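Local coordinates for Dna-binding protein RAP1 (Saccharomyces cerevisiae, PDB 4BJT), which binds DNA at telomeres and at repressor/activator sites and, through this C-terminal domain, takes up the Rap1-binding module of Rif1, at residues 83-86 with 90-93; 165-170 with 195-200; 101-104 with 110-113. All blocks are in the same frame, centred on the assembly; numbering follows the deposited sequence.

Contact 1: 83-86 with 90-93; sequences FHFG and QFMD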
ATOM      1  N   PHE C  83     -11.489  -3.500 -14.338  1.00 15.69           N
ATOM      2  CA  PHE C  83     -12.266  -2.523 -15.116  1.00 15.08           C
ATOM      3  C   PHE C  83     -13.761  -2.838 -15.169  1.00 20.58           C
ATOM      4  O   PHE C  83     -14.536  -2.006 -15.645  1.00 23.05           O
ATOM      5  CB  PHE C  83     -11.653  -2.390 -16.498  1.00 16.98           C
ATOM      6  CG  PHE C  83     -10.255  -1.823 -16.437  1.00 15.44           C
ATOM      7  CD1 PHE C  83     -10.047  -0.474 -16.273  1.00 18.01           C
ATOM      8  CD2 PHE C  83      -9.143  -2.656 -16.487  1.00 17.00           C
ATOM      9  CE1 PHE C  83      -8.752   0.045 -16.152  1.00 17.89           C
ATOM     10  CE2 PHE C  83      -7.850  -2.146 -16.354  1.00 18.63           C
ATOM     11  CZ  PHE C  83      -7.659  -0.791 -16.188  1.00 17.56           C
ATOM     12  N   HIS C  84     -14.164  -4.032 -14.722  1.00 17.74           N
ATOM     13  CA  HIS C  84     -15.567  -4.413 -14.642  1.00 19.37           C
ATOM     14  C   HIS C  84     -16.239  -3.977 -13.348  1.00 20.80           C
ATOM     15  O   HIS C  84     -17.462  -4.061 -13.261  1.00 21.32           O
ATOM     16  CB  HIS C  84     -15.751  -5.895 -14.901  1.00 22.83           C
ATOM     17  CG  HIS C  84     -15.608  -6.188 -16.361  1.00 30.58           C
ATOM     18  ND1 HIS C  84     -14.419  -6.621 -16.893  1.00 35.30           N
ATOM     19  CD2 HIS C  84     -16.492  -6.004 -17.367  1.00 34.97           C
ATOM     20  CE1 HIS C  84     -14.629  -6.767 -18.193  1.00 35.45           C
ATOM     21  NE2 HIS C  84     -15.839  -6.349 -18.535  1.00 35.86           N
ATOM     22  N   PHE C  85     -15.483  -3.443 -12.369  1.00 18.29           N
ATOM     23  CA  PHE C  85     -16.139  -2.844 -11.195  1.00 17.49           C
ATOM     24  C   PHE C  85     -16.921  -1.635 -11.667  1.00 18.47           C
ATOM     25  O   PHE C  85     -16.553  -0.978 -12.631  1.00 19.63           O
ATOM     26  CB  PHE C  85     -15.136  -2.427 -10.132  1.00 16.86           C
ATOM     27  CG  PHE C  85     -14.586  -3.603  -9.372  1.00 17.22           C
ATOM     28  CD1 PHE C  85     -15.395  -4.334  -8.514  1.00 20.07           C
ATOM     29  CD2 PHE C  85     -13.255  -3.931  -9.447  1.00 18.04           C
ATOM     30  CE1 PHE C  85     -14.896  -5.454  -7.847  1.00 19.35           C
ATOM     31  CE2 PHE C  85     -12.752  -5.038  -8.773  1.00 18.34           C
ATOM     32  CZ  PHE C  85     -13.564  -5.786  -7.959  1.00 19.20           C
ATOM     33  N   GLY C  86     -18.047  -1.359 -11.002  1.00 17.38           N
ATOM     34  CA  GLY C  86     -18.920  -0.275 -11.416  1.00 17.35           C
ATOM     35  C   GLY C  86     -18.600   1.084 -10.845  1.00 18.78           C
ATOM     36  O   GLY C  86     -19.167   2.100 -11.278  1.00 20.26           O
ATOM     37  N   GLN C  90     -17.084   0.155  -5.167  1.00 15.94           N
ATOM     38  CA  GLN C  90     -17.252  -1.284  -5.336  1.00 16.33           C
ATOM     39  C   GLN C  90     -15.898  -1.990  -5.276  1.00 17.33           C
ATOM     40  O   GLN C  90     -15.758  -3.028  -4.617  1.00 18.11           O
ATOM     41  CB  GLN C  90     -18.005  -1.620  -6.609  1.00 17.49           C
ATOM     42  CG  GLN C  90     -18.431  -3.086  -6.626  1.00 19.93           C
ATOM     43  CD  GLN C  90     -19.280  -3.397  -7.829  1.00 31.19           C
ATOM     44  OE1 GLN C  90     -18.914  -3.056  -8.939  1.00 29.99           O
ATOM     45  NE2 GLN C  90     -20.486  -3.936  -7.627  1.00 35.30           N
ATOM     46  N   PHE C  91     -14.887  -1.421  -5.949  1.00 16.88           N
ATOM     47  CA  PHE C  91     -13.529  -1.964  -5.897  1.00 15.34           C
ATOM     48  C   PHE C  91     -13.007  -1.957  -4.466  1.00 18.15           C
ATOM     49  O   PHE C  91     -12.495  -2.967  -3.983  1.00 17.36           O
ATOM     50  CB  PHE C  91     -12.589  -1.167  -6.813  1.00 15.13           C
ATOM     51  CG  PHE C  91     -11.115  -1.407  -6.561  1.00 14.88           C
ATOM     52  CD1 PHE C  91     -10.492  -2.569  -7.009  1.00 17.56           C
ATOM     53  CD2 PHE C  91     -10.361  -0.486  -5.872  1.00 16.86           C
ATOM     54  CE1 PHE C  91      -9.140  -2.797  -6.756  1.00 16.86           C
ATOM     55  CE2 PHE C  91      -9.018  -0.728  -5.596  1.00 18.64           C
ATOM     56  CZ  PHE C  91      -8.403  -1.862  -6.085  1.00 17.39           C
ATOM     57  N   MET C  92     -13.154  -0.837  -3.764  1.00 16.19           N
ATOM     58  CA  MET C  92     -12.617  -0.699  -2.411  1.00 16.11           C
ATOM     59  C   MET C  92     -13.299  -1.677  -1.470  1.00 19.47           C
ATOM     60  O   MET C  92     -12.644  -2.238  -0.598  1.00 19.22           O
ATOM     61  CB  MET C  92     -12.788   0.734  -1.872  1.00 17.89           C
ATOM     62  CG  MET C  92     -12.010   1.774  -2.641  1.00 18.07           C
ATOM     63  SD  MET C  92     -10.203   1.506  -2.673  1.00 21.61           S
ATOM     64  CE  MET C  92      -9.841   1.431  -1.003  1.00 19.99           C
ATOM     65  N   ASP C  93     -14.586  -1.891  -1.625  1.00 18.96           N
ATOM     66  CA  ASP C  93     -15.295  -2.812  -0.763  1.00 20.28           C
ATOM     67  C   ASP C  93     -14.855  -4.268  -1.029  1.00 22.88           C
ATOM     68  O   ASP C  93     -14.709  -5.025  -0.068  1.00 22.34           O
ATOM     69  CB  ASP C  93     -16.810  -2.605  -0.869  1.00 24.36           C
ATOM     70  CG  ASP C  93     -17.279  -1.258  -0.297  1.00 28.88           C
ATOM     71  OD1 ASP C  93     -16.454  -0.531   0.286  1.00 32.97           O
ATOM     72  OD2 ASP C  93     -18.427  -0.873  -0.554  1.00 37.25           O
TER
HETATM   73  O   HOH W   1     -19.567  -4.812 -11.433  1.00 41.87           O
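Phe85 and Phe91 meet as an offset edge-to-face pair: the edge of the Phe91 ring, led by CD1, is turned toward the face of Phe85, with the planes at 70° and the centroids 5.8 Å apart. The closest carbons are Phe85 CE2 and Phe91 CD1, at 3.8 Å. A CH-pi contact reinforces the pair, since Phe91 CA stands 3.9 Å from the centroid of the Phe85 ring, almost exactly over its centre. Phe85 thus lies with one face on the backbone of helix 88-99, while Phe91 CG, anti to its own N (chi1 165°), carries the second ring past the first and on toward Phe82 and Phe144, both edge-to-face with it. With an alanine here in place of Phe85, the Phe91 edge and CA would probably lose their aromatic cover and a gap would open between loop and helix.

The polar part belongs to Gln90. Its extended chain brings OE1 to Gly86 N in a nearly straight hydrogen bond of 2.8 Å (171°), the donor slightly tilted from the carbonyl plane. The same OE1 takes a second bond, from a water that also donates to His84 O, and OE1 lies at the edge of the Phe85 ring. Glutamine is long enough to place its carbonyl oxygen where it accepts from both. The whole is a loop folded back onto the first turns of the helix it leads into, pinned by one side-chain-to-backbone bond and an aromatic cluster.

Contact 2: 165-170 with 195-200; sequences DDDESL and RFFEKD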
ATOM      1  N   ASP C 165      12.632   7.592  -2.180  1.00 29.59           N
ATOM      2  CA  ASP C 165      13.259   8.693  -1.452  1.00 30.49           C
ATOM      3  C   ASP C 165      13.264   8.459   0.055  1.00 30.16           C
ATOM      4  O   ASP C 165      14.227   8.798   0.725  1.00 31.16           O
ATOM      5  CB  ASP C 165      12.557  10.025  -1.776  1.00 33.43           C
ATOM      6  CG  ASP C 165      12.845  10.557  -3.173  1.00 48.19           C
ATOM      7  OD1 ASP C 165      13.761  10.010  -3.848  1.00 49.81           O
ATOM      8  OD2 ASP C 165      12.186  11.548  -3.578  1.00 50.55           O
ATOM      9  N   ASP C 166      12.175   7.898   0.591  1.00 25.52           N
ATOM     10  CA  ASP C 166      12.096   7.602   2.017  1.00 25.30           C
ATOM     11  C   ASP C 166      13.150   6.568   2.398  1.00 25.46           C
ATOM     12  O   ASP C 166      13.792   6.710   3.431  1.00 26.12           O
ATOM     13  CB  ASP C 166      10.716   7.048   2.408  1.00 24.49           C
ATOM     14  CG  ASP C 166       9.568   8.014   2.333  1.00 25.62           C
ATOM     15  OD1 ASP C 166       9.816   9.227   2.327  1.00 28.04           O
ATOM     16  OD2 ASP C 166       8.385   7.548   2.340  1.00 22.23           O
ATOM     17  N   ASP C 167      13.297   5.512   1.586  1.00 23.80           N
ATOM     18  CA  ASP C 167      14.293   4.470   1.873  1.00 24.75           C
ATOM     19  C   ASP C 167      15.720   5.024   1.801  1.00 31.64           C
ATOM     20  O   ASP C 167      16.549   4.656   2.622  1.00 33.32           O
ATOM     21  CB  ASP C 167      14.104   3.261   0.963  1.00 26.22           C
ATOM     22  CG  ASP C 167      12.892   2.415   1.306  1.00 32.31           C
ATOM     23  OD1 ASP C 167      12.456   2.445   2.479  1.00 27.61           O
ATOM     24  OD2 ASP C 167      12.400   1.665   0.403  1.00 31.55           O
ATOM     25  N   GLU C 168      15.973   5.968   0.901  1.00 29.62           N
ATOM     26  CA  GLU C 168      17.276   6.624   0.822  1.00 31.66           C
ATOM     27  C   GLU C 168      17.513   7.504   2.060  1.00 35.96           C
ATOM     28  O   GLU C 168      18.614   7.479   2.630  1.00 36.64           O
ATOM     29  CB  GLU C 168      17.390   7.424  -0.485  1.00 33.98           C
ATOM     30  CG  GLU C 168      17.459   6.536  -1.716  1.00 42.61           C
ATOM     31  CD  GLU C 168      18.667   5.616  -1.812  1.00 67.35           C
ATOM     32  OE1 GLU C 168      19.733   5.953  -1.247  1.00 62.78           O
ATOM     33  OE2 GLU C 168      18.543   4.548  -2.454  1.00 59.58           O
ATOM     34  N   SER C 169      16.475   8.215   2.538  1.00 31.62           N
ATOM     35  CA  SER C 169      16.598   9.004   3.766  1.00 31.34           C
ATOM     36  C   SER C 169      16.910   8.113   4.958  1.00 34.32           C
ATOM     37  O   SER C 169      17.738   8.484   5.811  1.00 35.95           O
ATOM     38  CB  SER C 169      15.310   9.782   4.049  1.00 33.71           C
ATOM     39  OG  SER C 169      15.133  10.826   3.108  1.00 41.94           O
ATOM     40  N   LEU C 170      16.292   6.926   5.007  1.00 29.24           N
ATOM     41  CA  LEU C 170      16.507   5.992   6.106  1.00 30.81           C
ATOM     42  C   LEU C 170      17.980   5.570   6.193  1.00 34.92           C
ATOM     43  O   LEU C 170      18.539   5.535   7.279  1.00 36.62           O
ATOM     44  CB  LEU C 170      15.595   4.762   5.920  1.00 30.18           C
ATOM     45  CG  LEU C 170      15.614   3.742   7.047  1.00 36.47           C
ATOM     46  CD1 LEU C 170      15.244   4.399   8.379  1.00 38.19           C
ATOM     47  CD2 LEU C 170      14.693   2.593   6.733  1.00 38.03           C
ATOM     48  N   ARG C 195      14.635  -2.943  10.313  1.00 27.40           N
ATOM     49  CA  ARG C 195      14.744  -4.401  10.508  1.00 29.89           C
ATOM     50  C   ARG C 195      14.672  -5.123   9.158  1.00 31.53           C
ATOM     51  O   ARG C 195      15.435  -6.080   8.939  1.00 31.34           O
ATOM     52  CB  ARG C 195      13.636  -4.956  11.434  1.00 31.49           C
ATOM     53  CG  ARG C 195      13.841  -4.626  12.915  1.00 43.64           C
ATOM     54  CD  ARG C 195      12.987  -5.498  13.830  1.00 55.92           C
ATOM     55  NE  ARG C 195      11.554  -5.228  13.723  1.00 62.76           N
ATOM     56  CZ  ARG C 195      10.903  -4.218  14.302  1.00 75.88           C
ATOM     57  NH1 ARG C 195      11.560  -3.323  15.039  1.00 66.27           N
ATOM     58  NH2 ARG C 195       9.595  -4.080  14.129  1.00 56.61           N
ATOM     59  N   PHE C 196      13.780  -4.655   8.249  1.00 27.76           N
ATOM     60  CA  PHE C 196      13.637  -5.225   6.891  1.00 28.25           C
ATOM     61  C   PHE C 196      14.950  -5.116   6.143  1.00 29.59           C
ATOM     62  O   PHE C 196      15.367  -6.085   5.507  1.00 28.32           O
ATOM     63  CB  PHE C 196      12.569  -4.481   6.059  1.00 30.25           C
ATOM     64  CG  PHE C 196      11.161  -5.024   6.033  1.00 34.21           C
ATOM     65  CD1 PHE C 196      10.463  -5.242   7.210  1.00 37.02           C
ATOM     66  CD2 PHE C 196      10.495  -5.220   4.828  1.00 37.00           C
ATOM     67  CE1 PHE C 196       9.156  -5.727   7.189  1.00 36.48           C
ATOM     68  CE2 PHE C 196       9.190  -5.710   4.810  1.00 39.16           C
ATOM     69  CZ  PHE C 196       8.546  -5.998   5.992  1.00 36.63           C
ATOM     70  N   PHE C 197      15.574  -3.930   6.176  1.00 25.94           N
ATOM     71  CA  PHE C 197      16.896  -3.721   5.548  1.00 28.10           C
ATOM     72  C   PHE C 197      17.987  -4.583   6.180  1.00 33.63           C
ATOM     73  O   PHE C 197      18.786  -5.200   5.451  1.00 33.90           O
ATOM     74  CB  PHE C 197      17.305  -2.223   5.547  1.00 29.96           C
ATOM     75  CG  PHE C 197      16.681  -1.466   4.401  1.00 32.18           C
ATOM     76  CD1 PHE C 197      17.017  -1.764   3.082  1.00 37.77           C
ATOM     77  CD2 PHE C 197      15.699  -0.517   4.626  1.00 33.32           C
ATOM     78  CE1 PHE C 197      16.400  -1.111   2.023  1.00 38.79           C
ATOM     79  CE2 PHE C 197      15.104   0.155   3.570  1.00 36.65           C
ATOM     80  CZ  PHE C 197      15.413  -0.180   2.274  1.00 38.62           C
ATOM     81  N   GLU C 198      17.988  -4.697   7.514  1.00 29.19           N
ATOM     82  CA  GLU C 198      18.970  -5.510   8.244  1.00 29.49           C
ATOM     83  C   GLU C 198      18.888  -7.000   7.856  1.00 33.60           C
ATOM     84  O   GLU C 198      19.928  -7.677   7.775  1.00 36.32           O
ATOM     85  CB  GLU C 198      18.795  -5.315   9.771  1.00 32.37           C
ATOM     86  N   LYS C 199      17.664  -7.492   7.641  1.00 29.19           N
ATOM     87  CA  LYS C 199      17.387  -8.894   7.299  1.00 31.79           C
ATOM     88  C   LYS C 199      17.501  -9.178   5.781  1.00 36.05           C
ATOM     89  O   LYS C 199      17.190 -10.294   5.349  1.00 37.23           O
ATOM     90  CB  LYS C 199      15.975  -9.272   7.779  1.00 34.53           C
ATOM     91  CG  LYS C 199      15.886  -9.390   9.305  1.00 40.24           C
ATOM     92  CD  LYS C 199      14.445  -9.628   9.732  1.00 53.70           C
ATOM     93  CE  LYS C 199      14.258  -9.662  11.232  1.00 73.98           C
ATOM     94  NZ  LYS C 199      14.571 -11.000  11.805  1.00 88.36           N
ATOM     95  N   ASP C 200      17.846  -8.165   4.978  1.00 29.63           N
ATOM     96  CA  ASP C 200      18.004  -8.295   3.525  1.00 29.92           C
ATOM     97  C   ASP C 200      16.700  -8.679   2.838  1.00 32.50           C
ATOM     98  O   ASP C 200      16.697  -9.470   1.883  1.00 31.51           O
ATOM     99  CB  ASP C 200      19.173  -9.274   3.180  1.00 31.39           C
ATOM    100  CG  ASP C 200      20.545  -8.841   3.674  1.00 33.15           C
ATOM    101  OD1 ASP C 200      20.832  -7.627   3.649  1.00 37.33           O
ATOM    102  OD2 ASP C 200      21.293  -9.698   4.185  1.00 33.59           O
TER
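The Phe197 ring presents its outer edge to helix 164-171, and the carboxylate of Asp167 stands at that edge, its CG in the plane of the ring. The two flat groups are turned almost perpendicular, 85° apart. Asp167 CG comes to 3.7 Å from Phe197 CZ, and Asp167 OD1 lies equally close, 3.7 Å, to Phe197 CE2. Leu170, one helical turn further on, approaches the ring obliquely: its CD2 methyl is 3.9 Å from Phe197 CD2. The acid therefore meets the far end of the phenyl group, at CE2 and CZ, and the leucine methyl lies by CD2 and CE2, nearer its root.

The torsions explain the reach. Phe197 has CG anti to its carbonyl carbon (chi1 -82°), which extends the ring from helix 187-198 across the gap between the helices, whose nearest CA atoms, those of Asp167 and Phe197, are 9.3 Å apart. Leu170 CG is instead anti to N (chi1 -175°), and its CD2 branch does the touching. A long, flat residue suits a span of this size, and a branched aliphatic one suits the buried side, where Leu170 also packs on Leu181, Met190 and Arg193.

Helix 187-198 ends just beyond the ring in a Schellman motif, with positive phi at Asp200 and a bond from Asp200 N to Phe197 O. The strongest polar partner of Asp167 lies outside the two segments: Arg193, on the same helix as Phe197, whose NE forms a salt bridge with OD1. Between 165-170 and 195-200 themselves there is packing alone; the outside partner probably offsets the cost of placing a carboxylate against carbon, and the partly positive hydrogens of the ring edge are likely to make a weakly favourable neighbour for its oxygens.

Contact 3: 101-104 with 110-113; sequences GDYE and KLVQ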
ATOM      1  N   GLY C 101      -9.368 -11.309   5.106  1.00 38.72           N
ATOM      2  CA  GLY C 101      -9.209 -12.750   5.185  1.00 40.81           C
ATOM      3  C   GLY C 101      -8.096 -13.163   6.125  1.00 46.34           C
ATOM      4  O   GLY C 101      -7.276 -12.345   6.544  1.00 43.91           O
ATOM      5  N   ASP C 102      -8.057 -14.448   6.435  1.00 46.68           N
ATOM      6  CA  ASP C 102      -7.057 -15.010   7.341  1.00 48.54           C
ATOM      7  C   ASP C 102      -5.772 -15.274   6.566  1.00 49.82           C
ATOM      8  O   ASP C 102      -5.765 -16.124   5.671  1.00 50.62           O
ATOM      9  CB  ASP C 102      -7.583 -16.324   7.957  1.00 54.19           C
ATOM     10  CG  ASP C 102      -8.862 -16.172   8.765  1.00 75.49           C
ATOM     11  OD1 ASP C 102      -9.205 -15.021   9.128  1.00 76.57           O
ATOM     12  OD2 ASP C 102      -9.521 -17.203   9.033  1.00 86.67           O
ATOM     13  N   TYR C 103      -4.719 -14.495   6.847  1.00 43.31           N
ATOM     14  CA  TYR C 103      -3.404 -14.679   6.223  1.00 40.49           C
ATOM     15  C   TYR C 103      -2.361 -14.797   7.311  1.00 46.52           C
ATOM     16  O   TYR C 103      -2.247 -13.898   8.142  1.00 46.97           O
ATOM     17  CB  TYR C 103      -3.027 -13.511   5.304  1.00 37.26           C
ATOM     18  CG  TYR C 103      -3.917 -13.406   4.087  1.00 35.18           C
ATOM     19  CD1 TYR C 103      -3.825 -14.329   3.053  1.00 37.25           C
ATOM     20  CD2 TYR C 103      -4.901 -12.433   4.007  1.00 34.27           C
ATOM     21  CE1 TYR C 103      -4.693 -14.282   1.965  1.00 36.63           C
ATOM     22  CE2 TYR C 103      -5.785 -12.385   2.935  1.00 33.95           C
ATOM     23  CZ  TYR C 103      -5.661 -13.291   1.899  1.00 39.88           C
ATOM     24  OH  TYR C 103      -6.525 -13.209   0.832  1.00 39.94           O
ATOM     25  N   GLU C 104      -1.582 -15.881   7.298  1.00 44.22           N
ATOM     26  CA  GLU C 104      -0.478 -16.036   8.244  1.00 43.49           C
ATOM     27  C   GLU C 104       0.673 -15.169   7.694  1.00 41.68           C
ATOM     28  O   GLU C 104       0.678 -14.859   6.498  1.00 37.79           O
ATOM     29  CB  GLU C 104      -0.038 -17.503   8.361  1.00 47.14           C
ATOM     30  CG  GLU C 104      -1.124 -18.465   8.821  1.00 62.52           C
ATOM     31  CD  GLU C 104      -1.716 -18.184  10.191  1.00 94.67           C
ATOM     32  OE1 GLU C 104      -0.994 -17.643  11.060  1.00 91.08           O
ATOM     33  OE2 GLU C 104      -2.903 -18.525  10.400  1.00 96.08           O
ATOM     34  N   LYS C 110      -0.446 -16.359  -1.328  1.00 33.35           N
ATOM     35  CA  LYS C 110      -1.896 -16.586  -1.366  1.00 32.08           C
ATOM     36  C   LYS C 110      -2.640 -15.237  -1.471  1.00 31.75           C
ATOM     37  O   LYS C 110      -3.612 -15.120  -2.221  1.00 31.13           O
ATOM     38  CB  LYS C 110      -2.365 -17.299  -0.106  1.00 36.02           C
ATOM     39  CG  LYS C 110      -3.833 -17.723  -0.158  1.00 44.50           C
ATOM     40  CD  LYS C 110      -4.308 -18.227   1.204  1.00 58.51           C
ATOM     41  CE  LYS C 110      -5.688 -18.856   1.212  1.00 75.51           C
ATOM     42  NZ  LYS C 110      -6.654 -18.218   0.271  1.00 85.87           N
ATOM     43  N   LEU C 111      -2.195 -14.251  -0.692  1.00 27.96           N
ATOM     44  CA  LEU C 111      -2.817 -12.928  -0.730  1.00 26.94           C
ATOM     45  C   LEU C 111      -2.742 -12.347  -2.155  1.00 27.04           C
ATOM     46  O   LEU C 111      -3.732 -11.838  -2.689  1.00 24.86           O
ATOM     47  CB  LEU C 111      -2.121 -11.996   0.282  1.00 26.25           C
ATOM     48  CG  LEU C 111      -2.494 -10.518   0.188  1.00 29.90           C
ATOM     49  CD1 LEU C 111      -3.959 -10.305   0.465  1.00 29.69           C
ATOM     50  CD2 LEU C 111      -1.694  -9.723   1.142  1.00 32.81           C
ATOM     51  N   VAL C 112      -1.534 -12.369  -2.732  1.00 25.09           N
ATOM     52  CA  VAL C 112      -1.283 -11.862  -4.074  1.00 24.97           C
ATOM     53  C   VAL C 112      -2.182 -12.582  -5.086  1.00 26.72           C
ATOM     54  O   VAL C 112      -2.745 -11.935  -5.984  1.00 23.83           O
ATOM     55  CB  VAL C 112       0.228 -11.944  -4.396  1.00 30.80           C
ATOM     56  CG1 VAL C 112       0.522 -11.811  -5.873  1.00 31.68           C
ATOM     57  CG2 VAL C 112       0.998 -10.885  -3.593  1.00 30.50           C
ATOM     58  N   GLN C 113      -2.361 -13.911  -4.931  1.00 25.06           N
ATOM     59  CA  GLN C 113      -3.259 -14.635  -5.828  1.00 26.00           C
ATOM     60  C   GLN C 113      -4.712 -14.189  -5.673  1.00 28.07           C
ATOM     61  O   GLN C 113      -5.411 -13.990  -6.660  1.00 25.85           O
ATOM     62  CB  GLN C 113      -3.146 -16.157  -5.603  1.00 30.09           C
ATOM     63  CG  GLN C 113      -3.917 -16.989  -6.628  1.00 33.66           C
ATOM     64  CD  GLN C 113      -3.337 -16.821  -8.010  1.00 44.43           C
ATOM     65  OE1 GLN C 113      -2.151 -17.054  -8.225  1.00 37.40           O
ATOM     66  NE2 GLN C 113      -4.123 -16.338  -8.959  1.00 38.62           N
TER
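Tyr103 lays one face of its ring over Leu111, and the larger share of the apolar contact passes through this pair. The side chains cross at about a right angle. Leu111 CB makes a CH-pi contact, 4.0 Å from the centroid of the Tyr103 ring and 19° off its normal, displaced toward the rim on the CE1 side. The CD1 methyl covers the other part of the same face, with Leu111 CD1 3.7 Å from Tyr103 CE2. Even the backbone takes part, for Leu111 CA lies 3.6 Å from Tyr103 CE1. Leu111 CG is anti to its N (chi1 170°), and this is what carries CD1 along the ring instead of leaving CB to meet it alone.

The aliphatic stem of Lys110 adds a smaller apolar contact, reaching the ring obliquely, with Lys110 CD 4.0 Å from Tyr103 CE1. In the fold, this is the connection between two consecutive helices, 88-99 and 108-119: the intervening loop turns its tyrosine inward onto the second helix, while Val98 of the first touches both Tyr103 and Leu111. Apolar side chains of the bound Rif1 peptide also pack on Tyr103, Leu111 and Val112, so the contact forms part of the surface that receives the peptide.

The polar groups are satisfied just beyond the two segments. Tyr103 OH is hydrogen-bonded to Asp114 OD2, and Lys110 NZ, swung round by the bend at the end of its chain (chi4 -35°), forms a salt bridge with the same oxygen. A tyrosine suits this place because its face meets leucine while its hydroxyl meets the acid one turn along the helix. The shared carboxylate oxygen probably keeps its negative charge with a lysine so near, and the hydroxyl bond probably limits how far the ring can slide over Leu111.

Overall arrangement
Along the chain the contacts follow in series, contact 1, contact 3 and then contact 2, within an all-helical chain. Contacts 1 and 3 are each a loop packed on the helix that follows it, 88-99 and 108-119 respectively; these helices are consecutive, and the contact centres lie about 20 Å apart. Contact 2 instead joins two helices distant in sequence, 164-171 and 187-198, near the C-terminus. Its centre is about 34 Å from that of contact 1, on the opposite side of the chain's centre, and about 25 Å from that of contact 3. The bound Rif1 peptide packs on contact 3 itself, but at contact 2 it meets Phe196 and, weakly, Asp200, beside the packing.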